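Sensor kinase citA (Klebsiella pneumoniae, PDB 1P0Z) senses citrate through its periplasmic domain and, as a membrane histidine kinase, probably phosphorylates the regulator CitB to switch on the citrate-fermentation genes. Local coordinates at residues A[87-92]-A[104-109]. Numbering follows the deposited sequence. Where two conformers were deposited one is given.
Sequences AKSYVS and GKSPIQ. With NA (sodium ion), chain L.
Tyr90 and Lys105 are joined twice through their backbones, as an antiparallel hydrogen-bonded pair. Tyr90 N reaches Lys105 O at 3.0 Å, and Lys105 N returns to Tyr90 O at 2.9 Å. The two side chains share one face of the sheet and cross obliquely: Lys105 CB sits over the Tyr90 ring, off-centre toward its rim, in a CH-pi contact 4.2 Å from the centroid. Tyr90 takes the crowded chi1 position (50°), with CG between the backbone N and the carbonyl carbon, which brings the ring over Lys105 so that Tyr90 CZ comes within 3.9 Å of Lys105 CB. Next along, at the end of the pairing, Ser89 OG and Ser106 OG share a hydrogen bond of 2.7 Å. The sodium ion is bound by Ser106 OG at 2.4 Å; Pro107 O, three waters and Ser20 of helix 6-20 complete the metal site.

The pairing belongs to the hairpin of strands 90-96 and 101-109, at one margin of the antiparallel sheet of this extracellular PAS domain. Residues 87-89 are loop leading into the strand, and Pro107 CD lies against Lys88 O (3.4 Å).

Further out, Lys105 bends at chi2 (-125°), and its NZ makes a salt bridge with Asp79 and hydrogen bonds with Ser80 and bound citrate, which Lys105 is known to bind. Asp79 also hydrogen-bonds Tyr90 OH through its backbone O and Ser92 OG through its carboxylate, and probably helps to hold Lys105 NZ at the citrate site.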
ATOM      1  N   ALA A  87       0.510 -12.590  -5.937  1.00 20.95           N
ATOM      2  CA  ALA A  87      -0.438 -11.645  -6.507  1.00 20.11           C
ATOM      3  C   ALA A  87      -1.797 -11.597  -5.816  1.00 20.70           C
ATOM      4  O   ALA A  87      -2.824 -11.309  -6.448  1.00 21.36           O
ATOM      5  CB  ALA A  87      -0.612 -11.902  -8.036  1.00 21.38           C
ATOM      6  N   LYS A  88      -1.782 -11.842  -4.507  1.00 18.91           N
ATOM      7  CA  LYS A  88      -3.009 -11.791  -3.708  1.00 19.24           C
ATOM      8  C   LYS A  88      -3.282 -10.372  -3.184  1.00 18.98           C
ATOM      9  O   LYS A  88      -2.337  -9.607  -2.929  1.00 18.55           O
ATOM     10  CB  LYS A  88      -2.887 -12.712  -2.494  1.00 20.15           C
ATOM     11  CG  LYS A  88      -2.628 -14.160  -2.854  1.00 22.08           C
ATOM     12  CD  LYS A  88      -3.777 -14.838  -3.580  1.00 22.60           C
ATOM     13  CE  LYS A  88      -3.532 -16.377  -3.636  1.00 24.45           C
ATOM     14  NZ  LYS A  88      -4.669 -17.071  -4.301  1.00 25.71           N
ATOM     15  N   SER A  89      -4.577 -10.051  -3.033  1.00 17.86           N
ATOM     16  CA  SER A  89      -4.996  -8.767  -2.424  1.00 18.61           C
ATOM     17  C   SER A  89      -5.668  -9.162  -1.105  1.00 17.64           C
ATOM     18  O   SER A  89      -6.478 -10.099  -1.062  1.00 19.54           O
ATOM     19  CB  SER A  89      -5.966  -8.008  -3.328  1.00 17.99           C
ATOM     20  OG  SER A  89      -5.297  -7.588  -4.538  1.00 19.07           O
ATOM     21  N   TYR A  90      -5.361  -8.458  -0.024  1.00 17.23           N
ATOM     22  CA  TYR A  90      -5.884  -8.884   1.282  1.00 17.18           C
ATOM     23  C   TYR A  90      -5.723  -7.798   2.358  1.00 17.26           C
ATOM     24  O   TYR A  90      -5.063  -6.785   2.130  1.00 17.61           O
ATOM     25  CB  TYR A  90      -5.094 -10.116   1.762  1.00 17.19           C
ATOM     26  CG  TYR A  90      -3.576  -9.930   1.688  1.00 18.10           C
ATOM     27  CD1 TYR A  90      -2.885 -10.161   0.493  1.00 18.17           C
ATOM     28  CD2 TYR A  90      -2.827  -9.448   2.787  1.00 18.72           C
ATOM     29  CE1 TYR A  90      -1.521  -9.913   0.376  1.00 19.35           C
ATOM     30  CE2 TYR A  90      -1.435  -9.201   2.666  1.00 18.90           C
ATOM     31  CZ  TYR A  90      -0.787  -9.433   1.453  1.00 19.24           C
ATOM     32  OH  TYR A  90       0.592  -9.200   1.291  1.00 21.28           O
ATOM     33  N   VAL A  91      -6.358  -8.032   3.504  1.00 16.63           N
ATOM     34  CA  VAL A  91      -6.250  -7.159   4.655  1.00 16.91           C
ATOM     35  C   VAL A  91      -5.243  -7.806   5.609  1.00 18.31           C
ATOM     36  O   VAL A  91      -5.287  -9.012   5.857  1.00 20.19           O
ATOM     37  CB  VAL A  91      -7.600  -7.027   5.386  1.00 17.75           C
ATOM     38  CG1 VAL A  91      -7.436  -6.232   6.664  1.00 18.74           C
ATOM     39  CG2 VAL A  91      -8.596  -6.344   4.455  1.00 18.06           C
ATOM     40  N   SER A  92      -4.321  -6.993   6.115  0.76 17.37           N
ATOM     41  CA  SER A  92      -3.296  -7.490   7.043  0.76 18.83           C
ATOM     42  C   SER A  92      -3.233  -6.532   8.231  0.76 18.28           C
ATOM     43  O   SER A  92      -3.679  -5.391   8.119  0.76 18.20           O
ATOM     44  CB  SER A  92      -1.930  -7.531   6.325  0.76 19.90           C
ATOM     45  OG  SER A  92      -0.845  -7.792   7.208  0.76 21.36           O
ATOM     46  N   GLY A 104      -4.559  -2.578   3.720  1.00 16.51           N
ATOM     47  CA  GLY A 104      -5.164  -3.256   2.575  1.00 17.27           C
ATOM     48  C   GLY A 104      -3.972  -3.311   1.605  1.00 17.29           C
ATOM     49  O   GLY A 104      -3.357  -2.277   1.343  1.00 16.92           O
ATOM     50  N   LYS A 105      -3.646  -4.503   1.084  1.00 16.48           N
ATOM     51  CA  LYS A 105      -2.502  -4.686   0.190  1.00 16.71           C
ATOM     52  C   LYS A 105      -2.952  -5.266  -1.115  1.00 16.41           C
ATOM     53  O   LYS A 105      -3.856  -6.094  -1.140  1.00 16.74           O
ATOM     54  CB  LYS A 105      -1.511  -5.661   0.799  1.00 18.78           C
ATOM     55  CG  LYS A 105      -1.076  -5.312   2.258  1.00 21.13           C
ATOM     56  CD  LYS A 105       0.445  -5.222   2.330  1.00 22.18           C
ATOM     57  CE  LYS A 105       0.901  -5.225   3.738  1.00 22.78           C
ATOM     58  NZ  LYS A 105       2.376  -5.041   3.731  1.00 22.85           N
ATOM     59  N   SER A 106      -2.332  -4.803  -2.210  1.00 15.48           N
ATOM     60  CA  SER A 106      -2.706  -5.360  -3.527  1.00 16.23           C
ATOM     61  C   SER A 106      -1.476  -5.194  -4.417  1.00 17.49           C
ATOM     62  O   SER A 106      -0.779  -4.169  -4.351  1.00 17.79           O
ATOM     63  CB  SER A 106      -3.889  -4.554  -4.112  1.00 17.40           C
ATOM     64  OG  SER A 106      -4.342  -5.171  -5.325  1.00 16.74           O
ATOM     65  N   PRO A 107      -1.218  -6.174  -5.308  1.00 16.91           N
ATOM     66  CA  PRO A 107      -0.038  -6.050  -6.176  1.00 18.15           C
ATOM     67  C   PRO A 107      -0.304  -5.058  -7.301  1.00 18.12           C
ATOM     68  O   PRO A 107      -1.468  -4.807  -7.670  1.00 18.21           O
ATOM     69  CB  PRO A 107       0.110  -7.463  -6.776  1.00 18.59           C
ATOM     70  CG  PRO A 107      -1.321  -7.993  -6.824  1.00 19.45           C
ATOM     71  CD  PRO A 107      -1.929  -7.447  -5.502  1.00 18.23           C
ATOM     72  N   ILE A 108       0.752  -4.433  -7.790  0.66 18.14           N
ATOM     73  CA  ILE A 108       0.664  -3.566  -8.974  0.66 18.09           C
ATOM     74  C   ILE A 108       1.189  -4.536 -10.052  0.66 19.53           C
ATOM     75  O   ILE A 108       2.263  -5.117  -9.880  0.66 17.33           O
ATOM     76  CB  ILE A 108       1.631  -2.376  -8.899  0.66 18.17           C
ATOM     77  CG1 ILE A 108       1.417  -1.581  -7.606  0.66 16.76           C
ATOM     78  CG2 ILE A 108       1.432  -1.496 -10.133  0.66 17.71           C
ATOM     79  CD1 ILE A 108       2.451  -0.451  -7.408  0.66 13.68           C
ATOM     80  N   GLN A 109       0.435  -4.705 -11.139  1.00 19.89           N
ATOM     81  CA  GLN A 109       0.779  -5.664 -12.209  1.00 20.46           C
ATOM     82  C   GLN A 109       0.893  -5.038 -13.581  1.00 22.80           C
ATOM     83  O   GLN A 109       0.182  -4.086 -13.874  1.00 21.95           O
ATOM     84  CB  GLN A 109      -0.292  -6.747 -12.257  1.00 22.67           C
ATOM     85  CG  GLN A 109      -0.233  -7.687 -11.060  1.00 23.17           C
ATOM     86  CD  GLN A 109      -1.493  -8.493 -10.906  1.00 25.02           C
ATOM     87  OE1 GLN A 109      -2.535  -7.964 -10.498  1.00 25.69           O
ATOM     88  NE2 GLN A 109      -1.426  -9.788 -11.245  1.00 26.26           N
TER
HETATM   89 NA    NA L1633      -3.850  -4.826  -7.664  1.00 19.11          NA
HETATM   90  O   HOH W   1      -3.482  -5.162 -10.095  1.00 24.93           O
HETATM   91  O   HOH W   2      -4.736  -7.167  -7.857  1.00 22.98           O
HETATM   92  O   HOH W   3      -6.009  -4.070  -8.293  1.00 20.21           O